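Local coordinates for DegV family protein (Eubacterium eligens, PDB 3FDJ), which is of unknown function but probably binds a fatty acid or similar lipid between its two lobes, at residues Arg5-Ser10 with Lys23-Thr28; Ala11-Glu16 with Tyr256-Leu261; Ala61-Asp66 with Ser88-Ser93. All blocks are in the same frame, centred on the assembly; numbering follows the deposited sequence.

Contact 1 of 3, residues Arg5-Ser10 with Lys23-Thr28; sequences RLVADS and KAVPLT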
ATOM      1  N   ARG A   5       5.750  10.964 -15.777  1.00 10.95           N
ATOM      2  CA  ARG A   5       5.367   9.581 -15.625  1.00  9.46           C
ATOM      3  C   ARG A   5       5.391   9.211 -14.151  1.00  8.99           C
ATOM      4  O   ARG A   5       6.373   9.494 -13.447  1.00  8.71           O
ATOM      5  CB  ARG A   5       6.350   8.686 -16.358  1.00  9.96           C
ATOM      6  CG  ARG A   5       6.143   7.198 -16.146  1.00 11.05           C
ATOM      7  CD  ARG A   5       7.099   6.387 -17.017  1.00 15.67           C
ATOM      8  NE  ARG A   5       6.577   6.414 -18.346  1.00 19.59           N
ATOM      9  CZ  ARG A   5       5.912   5.427 -18.945  1.00 22.00           C
ATOM     10  NH1 ARG A   5       5.751   4.227 -18.391  1.00 23.73           N
ATOM     11  NH2 ARG A   5       5.449   5.645 -20.148  1.00 23.76           N
ATOM     12  N   LEU A   6       4.331   8.551 -13.707  1.00  7.62           N
ATOM     13  CA  LEU A   6       4.251   7.979 -12.373  1.00  8.37           C
ATOM     14  C   LEU A   6       4.444   6.444 -12.422  1.00  8.22           C
ATOM     15  O   LEU A   6       3.871   5.761 -13.266  1.00  8.65           O
ATOM     16  CB  LEU A   6       2.909   8.358 -11.716  1.00  8.16           C
ATOM     17  CG  LEU A   6       2.609   9.856 -11.605  1.00 10.24           C
ATOM     18  CD1 LEU A   6       1.255  10.094 -10.853  1.00 11.25           C
ATOM     19  CD2 LEU A   6       3.749  10.637 -10.969  1.00  8.85           C
ATOM     20  N   VAL A   7       5.269   5.920 -11.523  1.00  8.66           N
ATOM     21  CA  VAL A   7       5.544   4.488 -11.442  1.00  8.59           C
ATOM     22  C   VAL A   7       5.390   4.068  -9.986  1.00  9.28           C
ATOM     23  O   VAL A   7       5.748   4.839  -9.069  1.00  9.23           O
ATOM     24  CB  VAL A   7       6.974   4.166 -11.953  1.00  9.39           C
ATOM     25  CG1 VAL A   7       7.277   2.667 -11.897  1.00  9.55           C
ATOM     26  CG2 VAL A   7       7.170   4.656 -13.417  1.00  7.98           C
ATOM     27  N   ALA A   8       4.846   2.875  -9.752  1.00  7.99           N
ATOM     28  CA  ALA A   8       4.772   2.359  -8.386  1.00  8.71           C
ATOM     29  C   ALA A   8       4.902   0.868  -8.388  1.00  9.60           C
ATOM     30  O   ALA A   8       4.541   0.213  -9.354  1.00  9.83           O
ATOM     31  CB  ALA A   8       3.449   2.767  -7.726  1.00  7.72           C
ATOM     32  N   ASP A   9       5.412   0.300  -7.298  1.00 10.02           N
ATOM     33  CA  ASP A   9       5.279  -1.127  -7.165  1.00 11.34           C
ATOM     34  C   ASP A   9       3.821  -1.545  -6.912  1.00 10.80           C
ATOM     35  O   ASP A   9       2.968  -0.746  -6.492  1.00 10.06           O
ATOM     36  CB  ASP A   9       6.233  -1.697  -6.145  1.00 12.10           C
ATOM     37  CG  ASP A   9       5.887  -1.300  -4.765  1.00 15.69           C
ATOM     38  OD1 ASP A   9       4.790  -1.724  -4.289  1.00 21.77           O
ATOM     39  OD2 ASP A   9       6.727  -0.606  -4.134  1.00 20.58           O
ATOM     40  N   SER A  10       3.561  -2.823  -7.167  1.00  9.56           N
ATOM     41  CA  SER A  10       2.203  -3.370  -7.150  1.00  9.95           C
ATOM     42  C   SER A  10       1.559  -3.405  -5.753  1.00 10.63           C
ATOM     43  O   SER A  10       0.368  -3.671  -5.642  1.00 11.05           O
ATOM     44  CB  SER A  10       2.208  -4.774  -7.773  1.00  9.50           C
ATOM     45  OG  SER A  10       2.884  -5.711  -6.941  1.00 10.01           O
ATOM     46  N   LYS A  23       2.436   3.377 -14.476  1.00 10.43           N
ATOM     47  CA  LYS A  23       2.763   1.973 -14.599  1.00 11.04           C
ATOM     48  C   LYS A  23       3.051   1.329 -13.252  1.00 11.13           C
ATOM     49  O   LYS A  23       3.901   1.828 -12.488  1.00  9.71           O
ATOM     50  CB  LYS A  23       4.002   1.840 -15.478  1.00 13.01           C
ATOM     51  CG  LYS A  23       4.277   0.446 -15.874  1.00 17.60           C
ATOM     52  CD  LYS A  23       3.288  -0.025 -16.919  1.00 24.12           C
ATOM     53  CE  LYS A  23       3.353  -1.515 -17.112  1.00 27.73           C
ATOM     54  NZ  LYS A  23       4.593  -1.872 -17.854  1.00 30.97           N
ATOM     55  N   ALA A  24       2.368   0.216 -12.978  1.00  9.87           N
ATOM     56  CA  ALA A  24       2.643  -0.600 -11.790  1.00 10.22           C
ATOM     57  C   ALA A  24       3.691  -1.667 -12.111  1.00 10.49           C
ATOM     58  O   ALA A  24       3.686  -2.243 -13.201  1.00 11.41           O
ATOM     59  CB  ALA A  24       1.348  -1.250 -11.253  1.00 10.78           C
ATOM     60  N   VAL A  25       4.587  -1.913 -11.167  1.00  9.76           N
ATOM     61  CA  VAL A  25       5.653  -2.878 -11.315  1.00 10.09           C
ATOM     62  C   VAL A  25       5.439  -4.039 -10.330  1.00  9.59           C
ATOM     63  O   VAL A  25       5.476  -3.853  -9.114  1.00  9.81           O
ATOM     64  CB  VAL A  25       7.016  -2.226 -11.092  1.00 10.14           C
ATOM     65  CG1 VAL A  25       8.123  -3.227 -11.427  1.00 10.39           C
ATOM     66  CG2 VAL A  25       7.146  -0.950 -11.979  1.00 11.74           C
ATOM     67  N   PRO A  26       5.186  -5.236 -10.853  1.00 10.84           N
ATOM     68  CA  PRO A  26       4.764  -6.355 -10.018  1.00 10.14           C
ATOM     69  C   PRO A  26       5.815  -6.907  -9.088  1.00 10.91           C
ATOM     70  O   PRO A  26       6.950  -7.135  -9.499  1.00 11.20           O
ATOM     71  CB  PRO A  26       4.403  -7.446 -11.025  1.00 10.59           C
ATOM     72  CG  PRO A  26       4.601  -6.926 -12.323  1.00 12.05           C
ATOM     73  CD  PRO A  26       5.167  -5.575 -12.289  1.00 10.37           C
ATOM     74  N   LEU A  27       5.412  -7.139  -7.840  1.00 10.45           N
ATOM     75  CA  LEU A  27       6.122  -8.036  -6.942  1.00 11.08           C
ATOM     76  C   LEU A  27       5.646  -9.465  -7.220  1.00 11.66           C
ATOM     77  O   LEU A  27       4.656  -9.672  -7.937  1.00 11.57           O
ATOM     78  CB  LEU A  27       5.882  -7.633  -5.478  1.00 11.08           C
ATOM     79  CG  LEU A  27       6.818  -6.501  -4.994  1.00 14.31           C
ATOM     80  CD1 LEU A  27       6.236  -5.174  -5.361  1.00 16.27           C
ATOM     81  CD2 LEU A  27       7.121  -6.560  -3.477  1.00 14.79           C
ATOM     82  N   THR A  28       6.330 -10.440  -6.623  0.50 11.62           N
ATOM     83  CA  THR A  28       6.042 -11.847  -6.847  0.50 11.95           C
ATOM     84  C   THR A  28       5.900 -12.560  -5.510  0.50 12.28           C
ATOM     85  O   THR A  28       6.706 -12.345  -4.611  0.50 12.10           O
ATOM     86  CB  THR A  28       7.144 -12.513  -7.675  0.50 12.39           C
ATOM     87  OG1 THR A  28       7.252 -11.853  -8.948  0.50 12.31           O
ATOM     88  CG2 THR A  28       6.846 -14.009  -7.883  0.50 11.13           C
TER
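D9, the last residue of strand 5-9, and S10, in the turn after it, meet V25, P26 and L27, where the parallel strand 21-30 runs on beside them. In D9 the CB is wedged against two things, the CD1 methyl of L27 at 3.6 Å and the carbonyl oxygen V25 O. CG stands between the backbone N and the carbonyl carbon (chi1 69°) and stays beside that same methyl, with L27 CD1 3.9 Å from D9 CG. At the tip the two oxygens part company: OD1 takes the backbone N-H of A11, two residues on, and OD2 takes the amide of I83, so the buried carboxylate is gripped at both ends. S10 extends the pairing by its side chain: its OG accepts the N-H of L27 at 3.0 Å and almost straight, 177°, while also bonding the carboxylate of D38. Before this the backbones pair in regular parallel fashion. K23 N reaches L6 O, A8 N reaches K23 O, and V25 N closes on A8 O at 2.8 Å. S10 N then binds V25 O from well above the carbonyl plane, as the ladder ends. On the face carrying V7, K23 and V25, the valine methyls V7 CG1 and V25 CG2 touch at 3.6 Å. R5 lies alongside K23, its guanidinium paired instead with D75. W68 and A71 of helix 65-72 cover the valine face, L126 and L129 of helix 120-134 pack on A8 and L6 from the other, and strand 77-82 flanks 5-9 as its second parallel neighbour.

Contact 2 of 3, residues Ala11-Glu16 with Tyr256-Leu261; sequences ACDIKE and YKAGGL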
ATOM      1  N   ALA A  11       2.324  -3.103  -4.703  1.00 11.14           N
ATOM      2  CA  ALA A  11       1.735  -2.903  -3.368  1.00 11.37           C
ATOM      3  C   ALA A  11       0.772  -1.711  -3.332  1.00 11.45           C
ATOM      4  O   ALA A  11       0.041  -1.567  -2.354  1.00 12.11           O
ATOM      5  CB  ALA A  11       2.795  -2.749  -2.311  1.00 10.86           C
ATOM      6  N   CYS A  12       0.764  -0.875  -4.373  1.00 10.93           N
ATOM      7  CA  CYS A  12      -0.195   0.232  -4.458  1.00 11.62           C
ATOM      8  C   CYS A  12      -1.617  -0.223  -4.814  1.00 12.22           C
ATOM      9  O   CYS A  12      -2.555   0.567  -4.739  1.00 12.26           O
ATOM     10  CB  CYS A  12       0.284   1.286  -5.448  1.00 11.70           C
ATOM     11  SG  CYS A  12       0.148   0.799  -7.145  1.00 14.05           S
ATOM     12  N   ASP A  13      -1.758  -1.492  -5.207  1.00 12.97           N
ATOM     13  CA  ASP A  13      -3.058  -2.150  -5.502  1.00 13.75           C
ATOM     14  C   ASP A  13      -3.739  -1.701  -6.811  1.00 14.25           C
ATOM     15  O   ASP A  13      -4.786  -2.258  -7.165  1.00 15.79           O
ATOM     16  CB  ASP A  13      -4.086  -1.997  -4.350  1.00 13.46           C
ATOM     17  CG  ASP A  13      -3.554  -2.453  -2.977  1.00 14.64           C
ATOM     18  OD1 ASP A  13      -3.075  -3.608  -2.875  1.00 16.79           O
ATOM     19  OD2 ASP A  13      -3.672  -1.663  -1.989  1.00 15.96           O
ATOM     20  N   ILE A  14      -3.172  -0.731  -7.528  1.00 14.81           N
ATOM     21  CA  ILE A  14      -3.825  -0.175  -8.721  1.00 15.03           C
ATOM     22  C   ILE A  14      -2.956  -0.378  -9.946  1.00 15.45           C
ATOM     23  O   ILE A  14      -1.736  -0.587  -9.832  1.00 13.68           O
ATOM     24  CB  ILE A  14      -4.224   1.311  -8.558  1.00 14.74           C
ATOM     25  CG1 ILE A  14      -3.015   2.209  -8.289  1.00 16.36           C
ATOM     26  CG2 ILE A  14      -5.213   1.437  -7.405  1.00 16.76           C
ATOM     27  CD1 ILE A  14      -3.271   3.700  -8.486  1.00 16.61           C
ATOM     28  N   LYS A  15      -3.619  -0.352 -11.095  1.00 15.55           N
ATOM     29  CA  LYS A  15      -2.974  -0.557 -12.393  1.00 17.12           C
ATOM     30  C   LYS A  15      -3.090   0.652 -13.320  1.00 16.49           C
ATOM     31  O   LYS A  15      -2.386   0.707 -14.328  1.00 15.67           O
ATOM     32  CB  LYS A  15      -3.568  -1.785 -13.086  1.00 18.33           C
ATOM     33  CG  LYS A  15      -2.857  -3.100 -12.786  1.00 22.58           C
ATOM     34  CD  LYS A  15      -3.370  -3.783 -11.539  1.00 28.57           C
ATOM     35  CE  LYS A  15      -2.696  -5.154 -11.349  1.00 29.71           C
ATOM     36  NZ  LYS A  15      -2.805  -5.625  -9.935  1.00 31.00           N
ATOM     37  N   GLU A  16      -3.967   1.596 -12.993  1.00 15.91           N
ATOM     38  CA  GLU A  16      -4.164   2.810 -13.767  1.00 16.74           C
ATOM     39  C   GLU A  16      -4.476   3.997 -12.863  1.00 16.85           C
ATOM     40  O   GLU A  16      -4.921   3.841 -11.722  1.00 17.65           O
ATOM     41  CB  GLU A  16      -5.318   2.635 -14.780  1.00 17.19           C
ATOM     42  CG  GLU A  16      -6.702   2.488 -14.114  1.00 20.86           C
ATOM     43  CD  GLU A  16      -7.864   2.442 -15.110  1.00 26.25           C
ATOM     44  OE1 GLU A  16      -7.706   2.930 -16.256  1.00 27.35           O
ATOM     45  OE2 GLU A  16      -8.943   1.908 -14.726  1.00 29.32           O
ATOM     46  N   TYR A 256     -11.892  -0.181  -2.532  1.00  9.01           N
ATOM     47  CA  TYR A 256     -11.479  -0.997  -3.663  1.00  9.54           C
ATOM     48  C   TYR A 256     -10.711  -2.232  -3.219  1.00  9.37           C
ATOM     49  O   TYR A 256     -10.336  -2.367  -2.061  1.00  8.86           O
ATOM     50  CB  TYR A 256     -10.624  -0.163  -4.626  1.00  9.67           C
ATOM     51  CG  TYR A 256      -9.416   0.447  -3.967  1.00 11.10           C
ATOM     52  CD1 TYR A 256      -9.539   1.606  -3.198  1.00 14.28           C
ATOM     53  CD2 TYR A 256      -8.153  -0.118  -4.109  1.00 11.23           C
ATOM     54  CE1 TYR A 256      -8.449   2.157  -2.562  1.00 14.33           C
ATOM     55  CE2 TYR A 256      -7.050   0.446  -3.493  1.00 13.11           C
ATOM     56  CZ  TYR A 256      -7.220   1.577  -2.712  1.00 13.13           C
ATOM     57  OH  TYR A 256      -6.165   2.152  -2.100  1.00 15.46           O
ATOM     58  N   LYS A 257     -10.512  -3.153  -4.150  1.00  9.59           N
ATOM     59  CA  LYS A 257      -9.858  -4.419  -3.834  1.00 10.65           C
ATOM     60  C   LYS A 257      -8.332  -4.274  -3.738  1.00  9.93           C
ATOM     61  O   LYS A 257      -7.687  -3.621  -4.563  1.00 10.07           O
ATOM     62  CB  LYS A 257     -10.172  -5.471  -4.891  1.00 11.10           C
ATOM     63  CG  LYS A 257     -11.640  -5.811  -5.035  1.00 14.85           C
ATOM     64  CD  LYS A 257     -11.824  -6.912  -6.073  1.00 18.61           C
ATOM     65  CE  LYS A 257     -13.278  -7.275  -6.213  1.00 23.19           C
ATOM     66  NZ  LYS A 257     -14.031  -6.101  -6.727  1.00 27.75           N
ATOM     67  N   ALA A 258      -7.769  -4.969  -2.769  1.00  9.55           N
ATOM     68  CA  ALA A 258      -6.319  -5.128  -2.665  1.00  9.64           C
ATOM     69  C   ALA A 258      -5.769  -5.918  -3.847  1.00  9.34           C
ATOM     70  O   ALA A 258      -6.475  -6.733  -4.458  1.00  9.10           O
ATOM     71  CB  ALA A 258      -5.963  -5.806  -1.344  1.00  9.33           C
ATOM     72  N   GLY A 259      -4.509  -5.639  -4.201  1.00  9.31           N
ATOM     73  CA  GLY A 259      -3.791  -6.410  -5.199  1.00  9.28           C
ATOM     74  C   GLY A 259      -3.172  -7.626  -4.550  1.00  9.23           C
ATOM     75  O   GLY A 259      -3.453  -7.912  -3.390  1.00  8.45           O
ATOM     76  N   GLY A 260      -2.346  -8.335  -5.316  1.00  8.80           N
ATOM     77  CA  GLY A 260      -1.754  -9.605  -4.896  1.00  9.91           C
ATOM     78  C   GLY A 260      -0.879  -9.508  -3.647  1.00  9.76           C
ATOM     79  O   GLY A 260      -1.030 -10.282  -2.720  1.00  9.17           O
ATOM     80  N   LEU A 261       0.038  -8.550  -3.639  1.00 10.18           N
ATOM     81  CA  LEU A 261       0.989  -8.397  -2.546  1.00 10.86           C
ATOM     82  C   LEU A 261       0.268  -8.045  -1.259  1.00 11.04           C
ATOM     83  O   LEU A 261       0.481  -8.667  -0.212  1.00 11.90           O
ATOM     84  CB  LEU A 261       2.002  -7.296  -2.897  1.00 11.05           C
ATOM     85  CG  LEU A 261       3.207  -7.101  -1.967  1.00 12.13           C
ATOM     86  CD1 LEU A 261       2.831  -6.382  -0.684  1.00 15.34           C
ATOM     87  CD2 LEU A 261       3.891  -8.464  -1.684  1.00 13.65           C
TER
HETATM   88  O   HOH W   1      -7.437  -2.526  -6.962  1.00 20.20           O
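D13 meets the strand end and short connection from Y256 to G259 where the two α/β lobes of the DegV fold come together: the loop carrying D13 follows strand 5-9 of one sheet, and strand 253-257, an outermost strand of the other, leads here into helix 260-266. D13 has a left-handed backbone conformation (phi 72°), and its CB bond points at the opposite segment. The CG lies anti to the carbonyl carbon, beside the backbone N, and OD1 reaches G259 N at 2.8 Å. The N-H aims straight at that oxygen, 174°, although it comes from above the carboxylate plane. G259 is the residue just before the helix, so this bond ties the helix start to the other lobe; D38 takes the next two amides, those of G260 and L261, and the helix end probably helps to stabilise both negative charges. The same oxygen of D13 also lies against A258, with A258 CB 3.9 Å from D13 OD1.

Y256 meets the CB of D13 instead of its carboxylate. Its ring meets that carbon edge-on, in the ring plane, through CE2 at 3.9 Å. I14 CG2 comes near the same CE2 obliquely and more loosely, while R123 makes a cation-pi contact with the ring. At the far end of the interface L261, with CG anti to its backbone N, sends CD1 to within 4.0 Å of A11 CB, an apolar contact that I83 also packs against.

A water completes the join between the backbones, donating one hydrogen to D13 O at 2.7 Å and the other to K257 O at 2.6 Å.

Contact 3 of 3, residues Ala61-Asp66 with Ser88-Ser93; sequences ACPGID and SGTYNS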
ATOM      1  N   ALA A  61       9.028 -11.416  -3.247  1.00 11.34           N
ATOM      2  CA  ALA A  61      10.247 -10.854  -3.824  1.00 11.62           C
ATOM      3  C   ALA A  61       9.950  -9.497  -4.437  1.00 11.90           C
ATOM      4  O   ALA A  61       8.893  -9.302  -5.043  1.00 10.82           O
ATOM      5  CB  ALA A  61      10.797 -11.786  -4.885  1.00 11.50           C
ATOM      6  N   CYS A  62      10.910  -8.581  -4.326  1.00 12.03           N
ATOM      7  CA  CYS A  62      10.770  -7.261  -4.953  1.00 12.59           C
ATOM      8  C   CYS A  62      11.000  -7.381  -6.472  1.00 11.48           C
ATOM      9  O   CYS A  62      11.466  -8.432  -6.960  1.00 11.57           O
ATOM     10  CB  CYS A  62      11.737  -6.278  -4.312  1.00 12.98           C
ATOM     11  SG  CYS A  62      13.412  -6.617  -4.721  1.00 20.78           S
ATOM     12  N   PRO A  63      10.676  -6.326  -7.245  1.00 11.21           N
ATOM     13  CA  PRO A  63      10.876  -6.432  -8.695  1.00 10.20           C
ATOM     14  C   PRO A  63      12.349  -6.416  -9.098  1.00 10.88           C
ATOM     15  O   PRO A  63      13.172  -5.817  -8.411  1.00  9.19           O
ATOM     16  CB  PRO A  63      10.210  -5.159  -9.233  1.00 10.76           C
ATOM     17  CG  PRO A  63       9.315  -4.680  -8.121  1.00 11.35           C
ATOM     18  CD  PRO A  63      10.048  -5.050  -6.876  1.00 10.95           C
ATOM     19  N   GLY A  64      12.654  -7.053 -10.218  1.00 10.64           N
ATOM     20  CA  GLY A  64      13.989  -6.985 -10.794  1.00 11.98           C
ATOM     21  C   GLY A  64      14.299  -5.620 -11.381  1.00 12.65           C
ATOM     22  O   GLY A  64      13.399  -4.860 -11.758  1.00 11.72           O
ATOM     23  N   ILE A  65      15.590  -5.311 -11.470  1.00 13.57           N
ATOM     24  CA  ILE A  65      15.999  -4.051 -12.089  1.00 14.32           C
ATOM     25  C   ILE A  65      15.432  -3.927 -13.502  1.00 14.36           C
ATOM     26  O   ILE A  65      15.017  -2.825 -13.904  1.00 15.12           O
ATOM     27  CB  ILE A  65      17.549  -3.860 -12.036  1.00 14.01           C
ATOM     28  CG1 ILE A  65      17.959  -3.596 -10.563  1.00 15.04           C
ATOM     29  CG2 ILE A  65      17.982  -2.713 -13.007  1.00 14.76           C
ATOM     30  CD1 ILE A  65      19.477  -3.700 -10.179  1.00 10.26           C
ATOM     31  N   ASP A  66      15.385  -5.030 -14.243  0.50 14.75           N
ATOM     32  CA  ASP A  66      14.846  -5.025 -15.609  0.50 15.21           C
ATOM     33  C   ASP A  66      13.368  -4.603 -15.671  0.50 14.18           C
ATOM     34  O   ASP A  66      12.968  -3.871 -16.577  0.50 13.49           O
ATOM     35  CB  ASP A  66      15.013  -6.398 -16.283  0.50 15.95           C
ATOM     36  CG  ASP A  66      16.444  -6.673 -16.732  0.50 18.38           C
ATOM     37  OD1 ASP A  66      17.195  -5.711 -17.000  0.50 22.94           O
ATOM     38  OD2 ASP A  66      16.819  -7.860 -16.822  0.50 22.25           O
ATOM     39  N   SER A  88      10.896  -3.886   3.231  1.00 12.47           N
ATOM     40  CA  SER A  88      11.083  -4.486   1.928  1.00 11.96           C
ATOM     41  C   SER A  88      12.314  -3.923   1.256  1.00 12.16           C
ATOM     42  O   SER A  88      12.631  -2.751   1.424  1.00 11.69           O
ATOM     43  CB  SER A  88       9.862  -4.189   1.064  1.00 12.18           C
ATOM     44  OG  SER A  88      10.011  -4.610  -0.277  1.00 11.75           O
ATOM     45  N   GLY A  89      12.955  -4.762   0.443  1.00 11.73           N
ATOM     46  CA  GLY A  89      14.010  -4.335  -0.479  1.00 11.57           C
ATOM     47  C   GLY A  89      13.550  -3.606  -1.744  1.00 10.27           C
ATOM     48  O   GLY A  89      14.362  -3.273  -2.615  1.00  9.27           O
ATOM     49  N   THR A  90      12.265  -3.306  -1.850  1.00 10.30           N
ATOM     50  CA  THR A  90      11.726  -2.660  -3.043  1.00  9.04           C
ATOM     51  C   THR A  90      12.321  -1.296  -3.331  1.00  8.71           C
ATOM     52  O   THR A  90      12.753  -1.031  -4.466  1.00  8.42           O
ATOM     53  CB  THR A  90      10.201  -2.591  -3.006  1.00  9.80           C
ATOM     54  OG1 THR A  90       9.678  -3.921  -2.924  1.00 11.34           O
ATOM     55  CG2 THR A  90       9.663  -1.947  -4.280  1.00  9.64           C
ATOM     56  N   TYR A  91      12.404  -0.459  -2.300  1.00  8.12           N
ATOM     57  CA  TYR A  91      13.037   0.861  -2.433  1.00  7.24           C
ATOM     58  C   TYR A  91      14.472   0.746  -2.984  1.00  6.73           C
ATOM     59  O   TYR A  91      14.850   1.448  -3.921  1.00  6.71           O
ATOM     60  CB  TYR A  91      13.003   1.597  -1.094  1.00  7.06           C
ATOM     61  CG  TYR A  91      13.748   2.926  -1.115  1.00  6.80           C
ATOM     62  CD1 TYR A  91      13.144   4.071  -1.625  1.00  9.43           C
ATOM     63  CD2 TYR A  91      15.038   3.034  -0.652  1.00  7.64           C
ATOM     64  CE1 TYR A  91      13.818   5.289  -1.647  1.00  7.53           C
ATOM     65  CE2 TYR A  91      15.714   4.241  -0.667  1.00  8.64           C
ATOM     66  CZ  TYR A  91      15.095   5.366  -1.157  1.00  8.38           C
ATOM     67  OH  TYR A  91      15.767   6.567  -1.165  1.00 10.81           O
ATOM     68  N   ASN A  92      15.281  -0.139  -2.413  1.00  6.33           N
ATOM     69  CA  ASN A  92      16.630  -0.331  -2.903  1.00  6.42           C
ATOM     70  C   ASN A  92      16.654  -0.769  -4.376  1.00  6.08           C
ATOM     71  O   ASN A  92      17.523  -0.307  -5.138  1.00  5.36           O
ATOM     72  CB  ASN A  92      17.408  -1.341  -2.065  1.00  6.09           C
ATOM     73  CG  ASN A  92      17.767  -0.837  -0.698  1.00  8.42           C
ATOM     74  OD1 ASN A  92      17.685   0.381  -0.405  1.00  8.24           O
ATOM     75  ND2 ASN A  92      18.206  -1.773   0.172  1.00  7.37           N
ATOM     76  N   SER A  93      15.736  -1.670  -4.768  1.00  6.24           N
ATOM     77  CA  SER A  93      15.702  -2.151  -6.155  1.00  6.65           C
ATOM     78  C   SER A  93      15.378  -0.988  -7.102  1.00  6.40           C
ATOM     79  O   SER A  93      15.943  -0.889  -8.208  1.00  5.38           O
ATOM     80  CB  SER A  93      14.718  -3.341  -6.345  1.00  7.01           C
ATOM     81  OG  SER A  93      13.349  -2.982  -6.220  1.00  9.83           O
TER
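The pyrrolidine ring of P63 is the nearest to a flat group here, and it meets helix 90-102 through one corner, CD, which lies 4.1 Å from T90 CG2 and 4.0 Å from S93 OG. The proline and threonine side chains cross at about a right angle; at its CB the ring also receives a methyl of V25. No hydrogen bond joins the two segments, and the rest is close packing of small groups. C62 lays its CB against T90 OG1 at 3.4 Å, and its sulfur, standing between the backbone N and the carbonyl carbon (chi1 70°), sits against both CB and OG of S93. From S93 the CB also touches P63 O, 3.6 Å away, and I65 CG1 comes near S93 O.

Hydroxyls on this helix face have partners close by. S93 OG donates to T90 O at 2.7 Å, bending back along its own helix, and accepts the indole N-H of W68 from helix 65-72. T90 OG1 shares a hydrogen bond of 2.8 Å with S88 OG. An alanine in place of S93 would probably leave W68 NE1 without its acceptor and T90 O without this hydroxyl donor, loosening the hold between the two helices.

The start of helix 65-72 thus lies against the first turn of helix 90-102; G64 and G89 are their N-caps. S88 OG binds a hexaethylene glycol, probably from the crystallisation liquor, that may mark the ligand pocket of the DegV fold, where relatives hold fatty acids.

Along the chain the segments of contacts 1 and 2 alternate, contact 3 follows contact 1, and both its segments fall between those of contact 2, which joins the loop after strand 5-9 to the end of strand 253-257. The centre of contact 1 is about 10 Å from those of both others, and it touches each: T28 O probably accepts a hydrogen bond from A61 N, and A24 CB packs on I14 O. Contacts 2 and 3 lie about 17 Å apart between centres and do not touch. Contacts 1 and 3 belong to one lobe, whereas contact 2 reaches the second sheet. L27, L261 and T90 each come within about 4 Å of a bound hexaethylene glycol, probably the same one, so the three contacts probably border one pocket between the lobes.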